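Local coordinates for beta-mannosidase (Trichoderma harzianum, PDB 4CVU), which is a fungal glycoside hydrolase family 2 enzyme that probably cleaves terminal beta-linked mannose residues from the non-reducing ends of beta-mannosides, at residues T577-F581 against L650-Y656; F595-S599 against F678-Y683. All blocks are in the same frame, centred on the assembly; numbering follows the deposited sequence.

Contact 1 (T577-F581 against L650-Y656). With NAG (2-acetamido-2-deoxy-beta-D-glucopyranose), chain B.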
loop_
_atom_site.group_PDB
_atom_site.type_symbol
_atom_site.label_atom_id
_atom_site.label_comp_id
_atom_site.label_asym_id
_atom_site.label_seq_id
_atom_site.Cartn_x
_atom_site.Cartn_y
_atom_site.Cartn_z
ATOM N N THR A 577 -3.764 33.709 -3.429
ATOM C CA THR A 577 -2.795 33.676 -2.335
ATOM C C THR A 577 -2.101 35.004 -2.077
ATOM O O THR A 577 -1.463 35.140 -1.069
ATOM C CB THR A 577 -1.702 32.634 -2.534
ATOM O OG1 THR A 577 -0.947 32.945 -3.727
ATOM C CG2 THR A 577 -2.334 31.242 -2.627
ATOM N N SER A 578 -2.220 35.970 -2.985
ATOM C CA SER A 578 -1.650 37.301 -2.762
ATOM C C SER A 578 -2.393 38.170 -1.725
ATOM O O SER A 578 -1.846 39.177 -1.271
ATOM C CB SER A 578 -1.558 38.077 -4.080
ATOM O OG SER A 578 -2.860 38.384 -4.544
ATOM N N VAL A 579 -3.632 37.826 -1.369
ATOM C CA VAL A 579 -4.355 38.579 -0.355
ATOM C C VAL A 579 -4.708 37.783 0.899
ATOM O O VAL A 579 -5.447 38.288 1.777
ATOM C CB VAL A 579 -5.661 39.193 -0.922
ATOM C CG1 VAL A 579 -5.335 40.192 -2.036
ATOM C CG2 VAL A 579 -6.607 38.118 -1.414
ATOM N N SER A 580 -4.184 36.551 1.009
ATOM C CA SER A 580 -4.572 35.651 2.081
ATOM C C SER A 580 -4.403 36.198 3.484
ATOM O O SER A 580 -5.152 35.851 4.363
ATOM C CB SER A 580 -3.783 34.338 1.948
ATOM O OG SER A 580 -4.069 33.713 0.691
ATOM N N PHE A 581 -3.383 37.019 3.698
ATOM C CA PHE A 581 -3.088 37.611 5.010
ATOM C C PHE A 581 -3.421 39.093 5.059
ATOM O O PHE A 581 -2.972 39.809 5.939
ATOM C CB PHE A 581 -1.619 37.385 5.320
ATOM C CG PHE A 581 -1.273 35.919 5.417
ATOM C CD1 PHE A 581 -1.713 35.193 6.506
ATOM C CD2 PHE A 581 -0.560 35.284 4.431
ATOM C CE1 PHE A 581 -1.421 33.818 6.603
ATOM C CE2 PHE A 581 -0.253 33.911 4.531
ATOM C CZ PHE A 581 -0.710 33.206 5.614
ATOM N N LEU A 650 1.289 27.295 -4.936
ATOM C CA LEU A 650 1.510 28.730 -4.972
ATOM C C LEU A 650 1.550 29.380 -3.564
ATOM O O LEU A 650 2.343 30.312 -3.303
ATOM C CB LEU A 650 0.459 29.408 -5.822
ATOM C CG LEU A 650 0.455 29.211 -7.348
ATOM C CD1 LEU A 650 -0.677 30.005 -7.980
ATOM C CD2 LEU A 650 1.792 29.599 -7.984
ATOM N N ALA A 651 0.669 28.894 -2.684
ATOM C CA ALA A 651 0.616 29.328 -1.311
ATOM C C ALA A 651 1.975 29.170 -0.626
ATOM O O ALA A 651 2.484 30.118 -0.041
ATOM C CB ALA A 651 -0.466 28.565 -0.554
ATOM N N VAL A 652 2.527 27.956 -0.685
ATOM C CA VAL A 652 3.818 27.678 -0.135
ATOM C C VAL A 652 4.910 28.543 -0.777
ATOM O O VAL A 652 5.699 29.125 -0.075
ATOM C CB VAL A 652 4.221 26.193 -0.311
ATOM C CG1 VAL A 652 5.655 26.007 0.110
ATOM C CG2 VAL A 652 3.328 25.284 0.504
ATOM N N GLU A 653 4.927 28.615 -2.110
ATOM C CA GLU A 653 6.004 29.282 -2.813
ATOM C C GLU A 653 6.018 30.746 -2.454
ATOM O O GLU A 653 7.065 31.334 -2.353
ATOM C CB GLU A 653 5.902 29.125 -4.331
ATOM C CG GLU A 653 6.252 27.734 -4.841
ATOM C CD GLU A 653 5.910 27.532 -6.305
ATOM O OE1 GLU A 653 5.234 28.388 -6.932
ATOM O OE2 GLU A 653 6.356 26.512 -6.832
ATOM N N ARG A 654 4.848 31.305 -2.209
ATOM C CA ARG A 654 4.743 32.749 -1.941
ATOM C C ARG A 654 5.190 33.123 -0.535
ATOM O O ARG A 654 5.704 34.225 -0.344
ATOM C CB ARG A 654 3.331 33.237 -2.162
ATOM C CG ARG A 654 3.167 34.741 -1.960
ATOM C CD ARG A 654 1.727 35.179 -2.213
ATOM N NE ARG A 654 1.400 35.287 -3.635
ATOM C CZ ARG A 654 1.582 36.386 -4.386
ATOM N NH1 ARG A 654 2.105 37.493 -3.886
ATOM N NH2 ARG A 654 1.246 36.361 -5.666
ATOM N N TYR A 655 5.043 32.196 0.421
ATOM C CA TYR A 655 5.191 32.526 1.836
ATOM C C TYR A 655 6.180 31.701 2.649
ATOM O O TYR A 655 6.749 32.230 3.619
ATOM C CB TYR A 655 3.818 32.462 2.532
ATOM C CG TYR A 655 2.851 33.507 2.042
ATOM C CD1 TYR A 655 3.021 34.858 2.356
ATOM C CD2 TYR A 655 1.769 33.152 1.274
ATOM C CE1 TYR A 655 2.113 35.814 1.913
ATOM C CE2 TYR A 655 0.878 34.095 0.821
ATOM C CZ TYR A 655 1.054 35.419 1.130
ATOM O OH TYR A 655 0.143 36.332 0.674
ATOM N N TYR A 656 6.393 30.442 2.263
ATOM C CA TYR A 656 7.155 29.492 3.088
ATOM C C TYR A 656 8.359 28.861 2.390
ATOM O O TYR A 656 8.372 28.708 1.181
ATOM C CB TYR A 656 6.230 28.397 3.603
ATOM C CG TYR A 656 5.184 28.960 4.507
ATOM C CD1 TYR A 656 5.424 29.108 5.860
ATOM C CD2 TYR A 656 3.992 29.441 3.988
ATOM C CE1 TYR A 656 4.474 29.688 6.710
ATOM C CE2 TYR A 656 3.038 30.023 4.799
ATOM C CZ TYR A 656 3.284 30.157 6.152
ATOM O OH TYR A 656 2.315 30.746 6.911
HETATM C C1 NAG B . 2.644 24.794 -11.741
HETATM C C2 NAG B . 1.771 25.757 -12.541
HETATM C C3 NAG B . 2.543 26.943 -13.059
HETATM C C4 NAG B . 3.308 27.599 -11.929
HETATM C C5 NAG B . 4.172 26.559 -11.241
HETATM C C6 NAG B . 4.901 27.174 -10.047
HETATM C C7 NAG B . -0.125 25.010 -13.909
HETATM C C8 NAG B . -0.552 24.182 -15.084
HETATM N N2 NAG B . 1.191 25.041 -13.652
HETATM O O3 NAG B . 1.619 27.865 -13.561
HETATM O O4 NAG B . 4.110 28.643 -12.439
HETATM O O5 NAG B . 3.371 25.494 -10.755
HETATM O O6 NAG B . 5.516 26.132 -9.328
HETATM O O7 NAG B . -0.976 25.627 -13.262
HETATM O O HOH W 1 0.991 33.566 -6.324
HETATM O O HOH W 2 -1.441 38.408 1.923
#
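The ring of Tyr655 receives the edge of Phe581 on one face, a T-shaped pair with centroids 4.9 Å apart and planes at 85°. The same tyrosine is also polar: its OH donates directly to Thr577 O at 2.7 Å and, through water 2, reaches Phe581 N, so it bridges the two ends of the 577-581 loop segment. Thr577 meets the helix itself, its CG2 lying 3.8 Å from Ala651 CA. One turn further on, the guanidinium of Arg654 lies with a face over Ser578, CZ to CB 3.6 Å, and water 1 joins its NH2 to Thr577 OG1. Glu653 takes no part and instead accepts from the glycan, NAG O6 to Glu653 OE2 being 2.7 Å. The loop between strands 570-572 and 592-595 thus packs on the C-terminal end of helix 638-655 through a T-shaped aromatic pair and a tyrosine-to-backbone hydrogen bond, consistent with the periphery of the GH2 (β/α)8 barrel.

Contact 2 (F595-S599 against F678-Y683)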
loop_
_atom_site.group_PDB
_atom_site.type_symbol
_atom_site.label_atom_id
_atom_site.label_comp_id
_atom_site.label_asym_id
_atom_site.label_seq_id
_atom_site.Cartn_x
_atom_site.Cartn_y
_atom_site.Cartn_z
ATOM N N PHE A 595 -15.061 29.068 6.506
ATOM C CA PHE A 595 -13.869 29.668 5.874
ATOM C C PHE A 595 -12.722 28.688 5.835
ATOM O O PHE A 595 -12.560 27.863 6.753
ATOM C CB PHE A 595 -13.444 30.966 6.568
ATOM C CG PHE A 595 -13.190 30.814 8.045
ATOM C CD1 PHE A 595 -14.251 30.853 8.967
ATOM C CD2 PHE A 595 -11.894 30.663 8.527
ATOM C CE1 PHE A 595 -14.006 30.725 10.331
ATOM C CE2 PHE A 595 -11.647 30.526 9.892
ATOM C CZ PHE A 595 -12.699 30.578 10.789
ATOM N N GLY A 596 -11.943 28.737 4.757
ATOM C CA GLY A 596 -10.767 27.837 4.647
ATOM C C GLY A 596 -9.976 27.833 3.359
ATOM O O GLY A 596 -10.214 28.645 2.447
ATOM N N PHE A 597 -8.961 26.963 3.351
ATOM C CA PHE A 597 -8.002 26.739 2.264
ATOM C C PHE A 597 -7.613 25.254 2.458
ATOM O O PHE A 597 -7.552 24.852 3.603
ATOM C CB PHE A 597 -6.782 27.581 2.492
ATOM C CG PHE A 597 -5.980 27.870 1.250
ATOM C CD1 PHE A 597 -4.991 27.047 0.836
ATOM C CD2 PHE A 597 -6.261 29.020 0.491
ATOM C CE1 PHE A 597 -4.263 27.311 -0.309
ATOM C CE2 PHE A 597 -5.545 29.306 -0.619
ATOM C CZ PHE A 597 -4.542 28.476 -1.043
ATOM N N ILE A 598 -7.369 24.438 1.417
ATOM C CA ILE A 598 -6.984 22.995 1.609
ATOM C C ILE A 598 -5.544 22.738 1.990
ATOM O O ILE A 598 -4.677 23.606 1.719
ATOM C CB ILE A 598 -7.352 22.143 0.391
ATOM C CG1 ILE A 598 -6.488 22.537 -0.815
ATOM C CG2 ILE A 598 -8.830 22.292 0.056
ATOM C CD1 ILE A 598 -6.492 21.543 -1.962
ATOM N N SER A 599 -5.174 21.568 2.563
ATOM C CA SER A 599 -3.784 21.354 2.731
ATOM C C SER A 599 -3.642 19.801 2.670
ATOM O O SER A 599 -4.640 19.104 2.847
ATOM C CB SER A 599 -3.365 21.874 4.110
ATOM O OG SER A 599 -3.917 21.066 5.197
ATOM N N PHE A 678 0.834 27.002 5.927
ATOM C CA PHE A 678 0.142 28.133 5.266
ATOM C C PHE A 678 -1.328 28.139 5.726
ATOM O O PHE A 678 -1.817 29.148 6.165
ATOM C CB PHE A 678 0.213 28.036 3.742
ATOM C CG PHE A 678 -0.690 29.005 3.076
ATOM C CD1 PHE A 678 -0.279 30.301 2.852
ATOM C CD2 PHE A 678 -1.964 28.645 2.742
ATOM C CE1 PHE A 678 -1.131 31.230 2.290
ATOM C CE2 PHE A 678 -2.831 29.562 2.202
ATOM C CZ PHE A 678 -2.410 30.860 1.962
ATOM N N GLN A 679 -1.979 26.965 5.723
ATOM C CA GLN A 679 -3.374 26.838 6.173
ATOM C C GLN A 679 -3.530 27.279 7.613
ATOM O O GLN A 679 -4.500 27.947 7.923
ATOM C CB GLN A 679 -3.869 25.377 6.054
ATOM C CG GLN A 679 -5.344 25.111 6.377
ATOM C CD GLN A 679 -5.561 23.605 6.659
ATOM O OE1 GLN A 679 -4.653 22.980 7.127
ATOM N NE2 GLN A 679 -6.748 23.085 6.457
ATOM N N ALA A 680 -2.650 26.819 8.521
ATOM C CA ALA A 680 -2.743 27.208 9.938
ATOM C C ALA A 680 -2.677 28.734 10.102
ATOM O O ALA A 680 -3.471 29.333 10.818
ATOM C CB ALA A 680 -1.638 26.601 10.698
ATOM N N ASP A 681 -1.687 29.310 9.463
ATOM C CA ASP A 681 -1.409 30.734 9.624
ATOM C C ASP A 681 -2.557 31.558 9.040
ATOM O O ASP A 681 -2.906 32.610 9.580
ATOM C CB ASP A 681 -0.055 31.079 8.986
ATOM C CG ASP A 681 1.145 30.823 9.930
ATOM O OD1 ASP A 681 0.929 30.678 11.147
ATOM O OD2 ASP A 681 2.318 30.759 9.451
ATOM N N MET A 682 -3.079 31.138 7.890
ATOM C CA MET A 682 -4.259 31.814 7.315
ATOM C C MET A 682 -5.501 31.712 8.217
ATOM O O MET A 682 -6.182 32.700 8.401
ATOM C CB MET A 682 -4.561 31.353 5.891
ATOM C CG MET A 682 -5.489 32.325 5.146
ATOM S SD MET A 682 -6.078 31.700 3.555
ATOM C CE MET A 682 -6.998 30.300 4.149
ATOM N N TYR A 683 -5.768 30.547 8.816
ATOM C CA TYR A 683 -6.937 30.421 9.678
ATOM C C TYR A 683 -6.783 31.310 10.909
ATOM O O TYR A 683 -7.719 32.028 11.289
ATOM C CB TYR A 683 -7.204 28.950 10.092
ATOM C CG TYR A 683 -7.824 28.088 9.016
ATOM C CD1 TYR A 683 -7.303 28.075 7.733
ATOM C CD2 TYR A 683 -8.851 27.211 9.301
ATOM C CE1 TYR A 683 -7.835 27.266 6.752
ATOM C CE2 TYR A 683 -9.373 26.378 8.322
ATOM C CZ TYR A 683 -8.840 26.418 7.062
ATOM O OH TYR A 683 -9.335 25.636 6.059
#
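Two hydrogen bonds fasten the extended segment 595-599 to one face of helix 664-692. Ser599 OG donates to Gln679 OE1 at 2.8 Å, and one turn along, Tyr683 OH accepts from Phe597 N at 3.0 Å with an N-H...O angle of 156°. Both helix side chains have further partners: Tyr683 OH also bonds to Trp706 O and Gln679 NE2 to Ala718 O. Close approach of the phenol depends on Gly596, whose CA is 3.0 Å from Tyr683 OH; a side chain there would collide with the hydroxyl, so glycine lets backbone and phenol meet.

Around these bonds lies an aromatic layer. Phe597, with CA-to-CB directed toward the helix, takes the edge of Phe678 on its ring face, the centroids 4.8 Å apart and the planes at 64°. Met682 SD stands 5.0 Å from the Phe597 ring centroid, an oblique Met-aromatic contact, and Phe595 meets Tyr683 obliquely. Phe678, Gln679, Met682 and Tyr683 thus illustrate the i, i+1, i+4, i+5 spacing by which one helical face meets an extended chain. Phe597 and Phe678 both reach Ala651 of helix 638-655, while Gln679 and Tyr683 touch Leu729 of helix 729-736; backbone bonds join Phe595 to Trp706, just after strand 702-705, and Gly596 to Phe572 of strand 570-572, consistent with a place between these strands in the barrel.

In the fold
From the N terminus, the chain passes through 577-581 and strand 592-595 to 595-599, and only then through the helical region supplying the partners 650-656 and 678-683. Contact 1 closes a loop of 68 intervening residues and contact 2 one of 78; because their segments alternate, the loops cross instead of nesting. The contacts share an interface, with Tyr656 OH 2.5 Å from Asp681 OD2, a probable hydrogen bond, and Phe581 CE1 3.4 Å from Met682 N. Successive helices 638-655 and 664-692 are thereby tied together and to the chain leading into and out of strand 592-595, showing how crossed closures knit consecutive loops to consecutive helices.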